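Local structure of conserved protein (Methanosarcina mazei, 2NR4) at residues Lys74-Tyr82 against Leu113-Cys124; Glu40-Gly48 against Ser90-Phe100. The protein is of unknown function but binds flavin mononucleotide and probably belongs to the FMN-binding barrel proteins. All coordinates share one frame; numbering follows the deposited sequence.

Following the chain from its N terminus, 40-48 comes first, then 74-82, 90-100 and 113-124, so the two contacts alternate and their loops cross. Contact 2 brings the end of helix 84-92 and the loop after it back against strand 43-51, closing a loop that holds strand 57-61, helix 65-73 and strand 75-79. Contact 1 pairs strand 75-79 with strand 118-130 in the barrel sheet, spanning helix 84-92 and the small hairpin of strands 100-103 and 110-113. The two touch where Leu113 CD2 packs on Leu95 and Phe100 and Lys114 N probably bonds to Glu99 O, tying the chain just ahead of strand 118-130 to the loop after helix 84-92.

Contact 1. Residues Lys74-Tyr82 against Leu113-Cys124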
loop_
_atom_site.group_PDB
_atom_site.type_symbol
_atom_site.label_atom_id
_atom_site.label_comp_id
_atom_site.label_asym_id
_atom_site.label_seq_id
_atom_site.Cartn_x
_atom_site.Cartn_y
_atom_site.Cartn_z
ATOM N N LYS A 74 21.105 16.495 -12.766
ATOM C CA LYS A 74 20.264 17.197 -11.744
ATOM C C LYS A 74 18.764 17.207 -12.046
ATOM O O LYS A 74 18.035 18.223 -11.855
ATOM C CB LYS A 74 20.794 18.598 -11.422
ATOM C CG LYS A 74 22.215 18.592 -10.833
ATOM C CD LYS A 74 23.203 18.728 -11.991
ATOM C CE LYS A 74 24.567 19.202 -11.535
ATOM N NZ LYS A 74 25.516 19.107 -12.696
ATOM N N CYS A 75 18.292 16.057 -12.493
ATOM C CA CYS A 75 16.881 15.869 -12.813
ATOM C C CYS A 75 16.511 14.420 -12.550
ATOM O O CYS A 75 17.319 13.488 -12.778
ATOM C CB CYS A 75 16.595 16.210 -14.281
ATOM S SG CYS A 75 14.867 16.223 -14.837
ATOM N N LEU A 76 15.287 14.239 -12.053
ATOM C CA LEU A 76 14.771 12.892 -11.687
ATOM C C LEU A 76 13.263 12.977 -11.694
ATOM O O LEU A 76 12.706 14.018 -11.315
ATOM C CB LEU A 76 15.336 12.504 -10.317
ATOM C CG LEU A 76 14.781 11.389 -9.424
ATOM C CD1 LEU A 76 15.830 11.099 -8.360
ATOM C CD2 LEU A 76 13.407 11.738 -8.773
ATOM N N ALA A 77 12.578 11.914 -12.116
ATOM C CA ALA A 77 11.116 11.922 -12.098
ATOM C C ALA A 77 10.608 10.819 -11.153
ATOM O O ALA A 77 11.147 9.720 -11.144
ATOM C CB ALA A 77 10.576 11.668 -13.485
ATOM N N SER A 78 9.614 11.141 -10.330
ATOM C CA SER A 78 8.889 10.103 -9.634
ATOM C C SER A 78 7.926 9.400 -10.582
ATOM O O SER A 78 7.304 10.031 -11.453
ATOM C CB SER A 78 8.078 10.745 -8.482
ATOM O OG SER A 78 7.185 11.745 -8.967
ATOM N N ASN A 79 7.743 8.105 -10.384
ATOM C CA ASN A 79 6.714 7.300 -11.053
ATOM C C ASN A 79 5.975 6.439 -10.025
ATOM O O ASN A 79 6.584 5.540 -9.411
ATOM C CB ASN A 79 7.333 6.343 -12.071
ATOM C CG ASN A 79 8.092 7.102 -13.168
ATOM O OD1 ASN A 79 7.507 7.463 -14.191
ATOM N ND2 ASN A 79 9.363 7.414 -12.916
ATOM N N VAL A 80 4.684 6.690 -9.888
ATOM C CA VAL A 80 3.846 5.879 -8.972
ATOM C C VAL A 80 3.481 4.587 -9.667
ATOM O O VAL A 80 2.924 4.602 -10.776
ATOM C CB VAL A 80 2.558 6.627 -8.488
ATOM C CG1 VAL A 80 1.670 5.651 -7.678
ATOM C CG2 VAL A 80 2.937 7.880 -7.670
ATOM N N VAL A 81 3.829 3.481 -9.030
ATOM C CA VAL A 81 3.648 2.150 -9.594
ATOM C C VAL A 81 2.983 1.267 -8.515
ATOM O O VAL A 81 3.465 1.206 -7.376
ATOM C CB VAL A 81 5.049 1.627 -10.026
ATOM C CG1 VAL A 81 5.096 0.076 -10.129
ATOM C CG2 VAL A 81 5.568 2.391 -11.302
ATOM N N TYR A 82 1.893 0.586 -8.879
ATOM C CA TYR A 82 1.224 -0.371 -7.971
ATOM C C TYR A 82 1.551 -1.818 -8.357
ATOM O O TYR A 82 1.164 -2.737 -7.666
ATOM C CB TYR A 82 -0.308 -0.210 -8.016
ATOM C CG TYR A 82 -0.811 1.163 -7.634
ATOM C CD1 TYR A 82 -0.205 1.894 -6.636
ATOM C CD2 TYR A 82 -1.933 1.696 -8.251
ATOM C CE1 TYR A 82 -0.689 3.155 -6.267
ATOM C CE2 TYR A 82 -2.410 2.948 -7.902
ATOM C CZ TYR A 82 -1.782 3.671 -6.916
ATOM O OH TYR A 82 -2.248 4.922 -6.582
ATOM N N LEU A 113 8.122 6.414 -16.786
ATOM C CA LEU A 113 7.609 5.094 -17.143
ATOM C C LEU A 113 6.265 5.171 -17.855
ATOM O O LEU A 113 5.371 5.893 -17.427
ATOM C CB LEU A 113 7.486 4.190 -15.919
ATOM C CG LEU A 113 8.818 3.921 -15.208
ATOM C CD1 LEU A 113 8.557 3.072 -13.942
ATOM C CD2 LEU A 113 9.772 3.186 -16.125
ATOM N N LYS A 114 6.127 4.399 -18.931
ATOM C CA LYS A 114 4.853 4.333 -19.653
ATOM C C LYS A 114 3.748 3.754 -18.774
ATOM O O LYS A 114 2.582 4.126 -18.934
ATOM C CB LYS A 114 4.995 3.474 -20.888
ATOM C CG LYS A 114 5.788 4.172 -21.980
ATOM C CD LYS A 114 6.095 3.184 -23.111
ATOM C CE LYS A 114 4.896 2.967 -23.967
ATOM N NZ LYS A 114 5.426 2.862 -25.375
ATOM N N GLU A 115 4.145 2.867 -17.865
ATOM C CA GLU A 115 3.220 2.208 -16.951
ATOM C C GLU A 115 3.051 2.967 -15.619
ATOM O O GLU A 115 2.387 2.475 -14.712
ATOM C CB GLU A 115 3.656 0.768 -16.703
ATOM C CG GLU A 115 3.510 -0.169 -17.930
ATOM C CD GLU A 115 2.115 -0.158 -18.576
ATOM O OE1 GLU A 115 1.084 -0.107 -17.854
ATOM O OE2 GLU A 115 2.045 -0.218 -19.826
ATOM N N ALA A 116 3.618 4.163 -15.509
ATOM C CA ALA A 116 3.365 4.999 -14.327
ATOM C C ALA A 116 1.890 5.387 -14.175
ATOM O O ALA A 116 1.201 5.733 -15.145
ATOM C CB ALA A 116 4.220 6.249 -14.356
ATOM N N ILE A 117 1.399 5.333 -12.943
ATOM C CA ILE A 117 0.077 5.856 -12.648
ATOM C C ILE A 117 0.086 7.383 -12.744
ATOM O O ILE A 117 -0.785 7.988 -13.362
ATOM C CB ILE A 117 -0.367 5.406 -11.222
ATOM C CG1 ILE A 117 -0.292 3.859 -11.063
ATOM C CG2 ILE A 117 -1.726 5.980 -10.889
ATOM C CD1 ILE A 117 -1.244 3.105 -11.906
ATOM N N ALA A 118 1.066 7.996 -12.089
ATOM C CA ALA A 118 1.288 9.426 -12.091
ATOM C C ALA A 118 2.798 9.689 -12.041
ATOM O O ALA A 118 3.560 8.944 -11.359
ATOM C CB ALA A 118 0.591 10.062 -10.867
ATOM N N TRP A 119 3.249 10.746 -12.727
ATOM C CA TRP A 119 4.693 11.091 -12.746
ATOM C C TRP A 119 4.896 12.561 -12.436
ATOM O O TRP A 119 3.994 13.398 -12.705
ATOM C CB TRP A 119 5.364 10.669 -14.089
ATOM C CG TRP A 119 4.677 11.225 -15.297
ATOM C CD1 TRP A 119 3.740 10.589 -16.077
ATOM C CD2 TRP A 119 4.825 12.552 -15.841
ATOM N NE1 TRP A 119 3.309 11.452 -17.096
ATOM C CE2 TRP A 119 3.961 12.650 -16.967
ATOM C CE3 TRP A 119 5.625 13.657 -15.504
ATOM C CZ2 TRP A 119 3.865 13.821 -17.743
ATOM C CZ3 TRP A 119 5.526 14.814 -16.268
ATOM C CH2 TRP A 119 4.631 14.889 -17.365
ATOM N N VAL A 120 6.037 12.884 -11.840
ATOM C CA VAL A 120 6.441 14.279 -11.636
ATOM C C VAL A 120 7.898 14.367 -12.043
ATOM O O VAL A 120 8.734 13.602 -11.540
ATOM C CB VAL A 120 6.301 14.748 -10.156
ATOM C CG1 VAL A 120 6.673 16.253 -10.020
ATOM C CG2 VAL A 120 4.862 14.482 -9.624
ATOM N N VAL A 121 8.216 15.283 -12.951
ATOM C CA VAL A 121 9.610 15.565 -13.254
ATOM C C VAL A 121 10.131 16.645 -12.291
ATOM O O VAL A 121 9.563 17.745 -12.195
ATOM C CB VAL A 121 9.811 16.008 -14.760
ATOM C CG1 VAL A 121 11.300 16.228 -15.011
ATOM C CG2 VAL A 121 9.248 14.959 -15.686
ATOM N N PHE A 122 11.232 16.352 -11.613
ATOM C CA PHE A 122 11.830 17.319 -10.671
ATOM C C PHE A 122 13.232 17.743 -11.093
ATOM O O PHE A 122 14.030 16.897 -11.509
ATOM C CB PHE A 122 12.018 16.689 -9.299
ATOM C CG PHE A 122 10.740 16.265 -8.606
ATOM C CD1 PHE A 122 9.996 17.187 -7.850
ATOM C CD2 PHE A 122 10.356 14.921 -8.614
ATOM C CE1 PHE A 122 8.851 16.761 -7.128
ATOM C CE2 PHE A 122 9.215 14.505 -7.942
ATOM C CZ PHE A 122 8.465 15.443 -7.185
ATOM N N GLU A 123 13.544 19.024 -10.895
ATOM C CA GLU A 123 14.921 19.497 -10.824
ATOM C C GLU A 123 15.436 19.186 -9.409
ATOM O O GLU A 123 14.785 19.492 -8.422
ATOM C CB GLU A 123 15.011 21.025 -11.071
ATOM C CG GLU A 123 16.442 21.545 -10.822
ATOM C CD GLU A 123 16.644 22.987 -11.289
ATOM O OE1 GLU A 123 15.655 23.588 -11.783
ATOM O OE2 GLU A 123 17.797 23.483 -11.151
ATOM N N CYS A 124 16.587 18.537 -9.332
ATOM C CA CYS A 124 17.291 18.262 -8.086
ATOM C C CYS A 124 18.193 19.430 -7.740
ATOM O O CYS A 124 19.029 19.874 -8.574
ATOM C CB CYS A 124 18.174 17.036 -8.254
ATOM S SG CYS A 124 17.256 15.551 -8.725
HETATM O O HOH W 1 4.707 10.643 -9.158
#
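Leu76 and Phe122 exchange a reciprocal pair of backbone hydrogen bonds, Leu76 N to Phe122 O at 3.0 Å and Phe122 N to Leu76 O at 2.8 Å. Ser78 and Val120 repeat this pattern two residues on. Cys124 N bonds to Lys74 O at one end; at the other, Val80 N reaches Ala118 O in an almost straight bond (176°), while Ile117 N returns to Val80 O. The side chain of Asn79 adds a bond beyond the ladder: Leu113 N donates to Asn79 OD1 at 2.9 Å, from above the carbonyl plane, and Ala116 CB lies against the same oxygen. Asn79 ND2 is taken by Ile34 O and Ser36 OG of strand 29-37, which fixes the amide at both ends. With chi1 58°, Ser78 OG sits between its own backbone N and carbonyl carbon, close to Val120, and donates to a water that in turn donates to Ala118 O. Packing follows on both faces. Cys75 SG touches Val121 CG1 at 3.6 Å, and Leu76 CB rests on Cys124 SG. Past the ladder, Ile117 CG1 lies over one face of the Tyr82 ring, 4.2 Å from its centroid, a CH-pi contact; Tyr82 OH bonds to Pro154 O of the second subunit. This is an antiparallel strand pair in the closed six-stranded barrel of an FMN-binding domain.

Contact 2. Residues Glu40-Gly48 against Ser90-Phe100; sequences EHPNAAPIG and STFSDLVPSEF. With FMN (flavin mononucleotide), chain C.
Phe100, with CG anti to its carbonyl carbon (chi1 -61°), turns one ring face to Pro42, whose CB stands over the centre, 3.5 Å from the Phe100 centroid and 5° off the normal, a CH-pi interaction. Pro42 CG also reaches Pro97 CB. Ala44 CB meets Leu95 CD1 at 3.8 Å and lies near Phe100 CZ. Shortening Phe100 to an alanine would take away the face under Pro42 CB and is likely to leave a gap beside Pro42 and Ala44. Pro46 CG packs against a hydroxyl, 3.1 Å from Thr91 OG1, the side chains crossing at about a right angle. Thr91 OG1 bonds to Phe87 O, and Ser90 OG to Leu86 O and Phe87 O, all within helix 84-92. No direct hydrogen bond joins the segments; a water accepting from Ala44 N and Leu95 N bridges them. A second donates to Pro42 O; its very short approach to Leu95 O is doubtful. Both segments grip the flavin: Gly48 N donates to FMN O4 at 2.7 Å, nearly straight (174°), while FMN O2' donates to Pro46 O at 2.6 Å and FMN O4' to Thr91 O at 3.0 Å. Helix 65-73 meets Asn43 and Ala45, strand 29-37 pairs with strand 43-51, and strand 110-113 backs Phe100 through Pro111 and Leu113.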
loop_
_atom_site.group_PDB
_atom_site.type_symbol
_atom_site.label_atom_id
_atom_site.label_comp_id
_atom_site.label_asym_id
_atom_site.label_seq_id
_atom_site.Cartn_x
_atom_site.Cartn_y
_atom_site.Cartn_z
ATOM N N GLU A 40 20.220 10.571 -21.468
ATOM C CA GLU A 40 20.883 9.872 -22.584
ATOM C C GLU A 40 20.731 8.349 -22.600
ATOM O O GLU A 40 21.031 7.705 -23.589
ATOM C CB GLU A 40 22.386 10.191 -22.561
ATOM C CG GLU A 40 22.734 11.640 -22.828
ATOM C CD GLU A 40 24.234 11.899 -22.720
ATOM O OE1 GLU A 40 25.062 10.963 -22.956
ATOM O OE2 GLU A 40 24.596 13.050 -22.399
ATOM N N HIS A 41 20.306 7.770 -21.483
ATOM C CA HIS A 41 20.033 6.358 -21.381
ATOM C C HIS A 41 19.099 6.218 -20.168
ATOM O O HIS A 41 19.544 6.412 -19.040
ATOM C CB HIS A 41 21.275 5.511 -21.143
ATOM C CG HIS A 41 20.954 4.060 -20.917
ATOM N ND1 HIS A 41 20.728 3.172 -21.946
ATOM C CD2 HIS A 41 20.748 3.362 -19.774
ATOM C CE1 HIS A 41 20.434 1.983 -21.450
ATOM N NE2 HIS A 41 20.429 2.074 -20.133
ATOM N N PRO A 42 17.823 5.930 -20.413
ATOM C CA PRO A 42 16.875 5.923 -19.274
ATOM C C PRO A 42 17.128 4.774 -18.326
ATOM O O PRO A 42 17.403 3.629 -18.746
ATOM C CB PRO A 42 15.510 5.783 -19.948
ATOM C CG PRO A 42 15.802 5.082 -21.291
ATOM C CD PRO A 42 17.162 5.603 -21.690
ATOM N N ASN A 43 16.973 5.086 -17.034
ATOM C CA ASN A 43 17.200 4.149 -15.963
ATOM C C ASN A 43 16.042 4.288 -14.984
ATOM O O ASN A 43 15.477 5.387 -14.820
ATOM C CB ASN A 43 18.448 4.575 -15.194
ATOM C CG ASN A 43 18.807 3.591 -14.106
ATOM O OD1 ASN A 43 18.675 3.864 -12.884
ATOM N ND2 ASN A 43 19.247 2.430 -14.529
ATOM N N ALA A 44 15.679 3.187 -14.358
ATOM C CA ALA A 44 14.636 3.239 -13.331
ATOM C C ALA A 44 15.148 2.544 -12.077
ATOM O O ALA A 44 15.858 1.548 -12.164
ATOM C CB ALA A 44 13.397 2.543 -13.843
ATOM N N ALA A 45 14.759 3.029 -10.904
ATOM C CA ALA A 45 15.137 2.339 -9.645
ATOM C C ALA A 45 14.179 2.767 -8.529
ATOM O O ALA A 45 13.799 3.920 -8.493
ATOM C CB ALA A 45 16.552 2.740 -9.265
ATOM N N PRO A 46 13.785 1.849 -7.641
ATOM C CA PRO A 46 12.984 2.294 -6.468
ATOM C C PRO A 46 13.734 3.268 -5.590
ATOM O O PRO A 46 14.933 3.105 -5.306
ATOM C CB PRO A 46 12.675 0.999 -5.726
ATOM C CG PRO A 46 12.701 -0.015 -6.801
ATOM C CD PRO A 46 13.890 0.386 -7.670
ATOM N N ILE A 47 13.017 4.325 -5.200
ATOM C CA ILE A 47 13.584 5.382 -4.382
ATOM C C ILE A 47 12.468 5.909 -3.521
ATOM O O ILE A 47 11.338 5.991 -3.978
ATOM C CB ILE A 47 14.082 6.552 -5.289
ATOM C CG1 ILE A 47 15.236 6.083 -6.206
ATOM C CG2 ILE A 47 14.517 7.736 -4.473
ATOM C CD1 ILE A 47 16.576 5.969 -5.484
ATOM N N GLY A 48 12.783 6.277 -2.284
ATOM C CA GLY A 48 11.766 6.903 -1.406
ATOM C C GLY A 48 11.902 8.425 -1.526
ATOM O O GLY A 48 12.998 8.962 -1.358
ATOM N N SER A 90 12.705 -3.209 -11.705
ATOM C CA SER A 90 13.530 -1.992 -11.660
ATOM C C SER A 90 14.615 -2.071 -10.584
ATOM O O SER A 90 15.612 -1.354 -10.624
ATOM C CB SER A 90 12.672 -0.750 -11.480
ATOM O OG SER A 90 12.099 -0.770 -10.199
ATOM N N THR A 91 14.428 -2.925 -9.585
ATOM C CA THR A 91 15.444 -3.058 -8.548
ATOM C C THR A 91 16.623 -3.883 -9.000
ATOM O O THR A 91 17.764 -3.523 -8.736
ATOM C CB THR A 91 14.881 -3.738 -7.264
ATOM O OG1 THR A 91 13.817 -2.957 -6.757
ATOM C CG2 THR A 91 15.980 -3.913 -6.192
ATOM N N PHE A 92 16.350 -5.014 -9.647
ATOM C CA PHE A 92 17.374 -6.015 -9.918
ATOM C C PHE A 92 17.772 -6.113 -11.371
ATOM O O PHE A 92 18.658 -6.919 -11.717
ATOM C CB PHE A 92 16.912 -7.396 -9.445
ATOM C CG PHE A 92 16.718 -7.476 -7.957
ATOM C CD1 PHE A 92 17.815 -7.445 -7.091
ATOM C CD2 PHE A 92 15.446 -7.554 -7.420
ATOM C CE1 PHE A 92 17.626 -7.483 -5.699
ATOM C CE2 PHE A 92 15.265 -7.589 -6.050
ATOM C CZ PHE A 92 16.345 -7.566 -5.201
ATOM N N SER A 93 17.144 -5.301 -12.214
ATOM C CA SER A 93 17.392 -5.352 -13.659
ATOM C C SER A 93 17.430 -3.965 -14.252
ATOM O O SER A 93 17.357 -2.975 -13.548
ATOM C CB SER A 93 16.306 -6.155 -14.383
ATOM O OG SER A 93 16.147 -7.443 -13.829
ATOM N N ASP A 94 17.591 -3.923 -15.568
ATOM C CA ASP A 94 17.504 -2.699 -16.333
ATOM C C ASP A 94 16.181 -2.765 -17.097
ATOM O O ASP A 94 15.931 -3.716 -17.849
ATOM C CB ASP A 94 18.665 -2.598 -17.344
ATOM C CG ASP A 94 20.048 -2.723 -16.699
ATOM O OD1 ASP A 94 20.731 -1.683 -16.552
ATOM O OD2 ASP A 94 20.476 -3.855 -16.374
ATOM N N LEU A 95 15.324 -1.773 -16.916
ATOM C CA LEU A 95 14.134 -1.700 -17.751
ATOM C C LEU A 95 14.630 -1.291 -19.137
ATOM O O LEU A 95 15.588 -0.540 -19.266
ATOM C CB LEU A 95 13.131 -0.686 -17.224
ATOM C CG LEU A 95 12.495 -0.859 -15.840
ATOM C CD1 LEU A 95 11.254 0.009 -15.752
ATOM C CD2 LEU A 95 12.118 -2.292 -15.536
ATOM N N VAL A 96 14.001 -1.820 -20.166
ATOM C CA VAL A 96 14.459 -1.510 -21.516
ATOM C C VAL A 96 13.945 -0.121 -21.940
ATOM O O VAL A 96 12.906 0.351 -21.434
ATOM C CB VAL A 96 14.168 -2.663 -22.492
ATOM C CG1 VAL A 96 15.086 -3.841 -22.175
ATOM C CG2 VAL A 96 12.768 -3.092 -22.420
ATOM N N PRO A 97 14.703 0.579 -22.808
ATOM C CA PRO A 97 14.250 1.903 -23.223
ATOM C C PRO A 97 12.818 1.983 -23.744
ATOM O O PRO A 97 12.216 3.059 -23.618
ATOM C CB PRO A 97 15.290 2.312 -24.311
ATOM C CG PRO A 97 16.530 1.518 -23.912
ATOM C CD PRO A 97 16.006 0.223 -23.424
ATOM N N SER A 98 12.244 0.877 -24.242
ATOM C CA SER A 98 10.835 0.886 -24.731
ATOM C C SER A 98 9.777 1.027 -23.628
ATOM O O SER A 98 8.589 1.241 -23.902
ATOM C CB SER A 98 10.493 -0.328 -25.612
ATOM O OG SER A 98 10.956 -1.561 -25.079
ATOM N N GLU A 99 10.222 0.914 -22.383
ATOM C CA GLU A 99 9.320 1.007 -21.234
ATOM C C GLU A 99 9.123 2.448 -20.782
ATOM O O GLU A 99 8.351 2.730 -19.861
ATOM C CB GLU A 99 9.894 0.137 -20.102
ATOM C CG GLU A 99 10.042 -1.311 -20.549
ATOM C CD GLU A 99 10.379 -2.265 -19.436
ATOM O OE1 GLU A 99 11.428 -2.941 -19.515
ATOM O OE2 GLU A 99 9.573 -2.358 -18.486
ATOM N N PHE A 100 9.852 3.361 -21.404
ATOM C CA PHE A 100 9.826 4.756 -21.047
ATOM C C PHE A 100 9.185 5.577 -22.160
ATOM O O PHE A 100 9.183 5.162 -23.337
ATOM C CB PHE A 100 11.244 5.278 -20.853
ATOM C CG PHE A 100 12.008 4.579 -19.765
ATOM C CD1 PHE A 100 12.056 5.113 -18.480
ATOM C CD2 PHE A 100 12.690 3.381 -20.031
ATOM C CE1 PHE A 100 12.792 4.473 -17.469
ATOM C CE2 PHE A 100 13.440 2.709 -19.016
ATOM C CZ PHE A 100 13.480 3.276 -17.727
HETATM N N1 FMN C . 18.051 3.620 -2.877
HETATM C C2 FMN C . 18.369 4.934 -2.605
HETATM O O2 FMN C . 19.487 5.341 -2.909
HETATM N N3 FMN C . 17.462 5.757 -1.974
HETATM C C4 FMN C . 16.208 5.277 -1.628
HETATM O O4 FMN C . 15.320 6.041 -1.269
HETATM C C4A FMN C . 15.876 3.954 -1.910
HETATM N N5 FMN C . 14.632 3.448 -1.566
HETATM C C5A FMN C . 14.292 2.136 -1.864
HETATM C C6 FMN C . 13.024 1.648 -1.524
HETATM C C7 FMN C . 12.672 0.338 -1.819
HETATM C C7M FMN C . 11.328 -0.165 -1.374
HETATM C C8 FMN C . 13.619 -0.500 -2.447
HETATM C C8M FMN C . 13.252 -1.852 -2.931
HETATM C C9 FMN C . 14.892 -0.022 -2.785
HETATM C C9A FMN C . 15.224 1.315 -2.499
HETATM N N10 FMN C . 16.483 1.821 -2.829
HETATM C C10 FMN C . 16.809 3.129 -2.536
HETATM C "C1'" FMN C . 17.545 0.908 -3.363
HETATM C "C2'" FMN C . 17.594 1.060 -4.878
HETATM O "O2'" FMN C . 16.305 0.899 -5.409
HETATM C "C3'" FMN C . 18.465 -0.041 -5.436
HETATM O "O3'" FMN C . 19.776 0.123 -4.924
HETATM C "C4'" FMN C . 18.441 -0.047 -6.963
HETATM O "O4'" FMN C . 19.041 -1.262 -7.336
HETATM C "C5'" FMN C . 19.206 1.140 -7.563
HETATM O "O5'" FMN C . 19.468 0.916 -8.933
HETATM P P FMN C . 20.138 1.996 -9.943
HETATM O O1P FMN C . 21.646 1.695 -9.911
HETATM O O2P FMN C . 19.908 3.417 -9.377
HETATM O O3P FMN C . 19.583 1.719 -11.342
HETATM O O HOH W 2 16.669 1.234 -18.063
HETATM O O HOH W 3 16.313 0.701 -15.579
#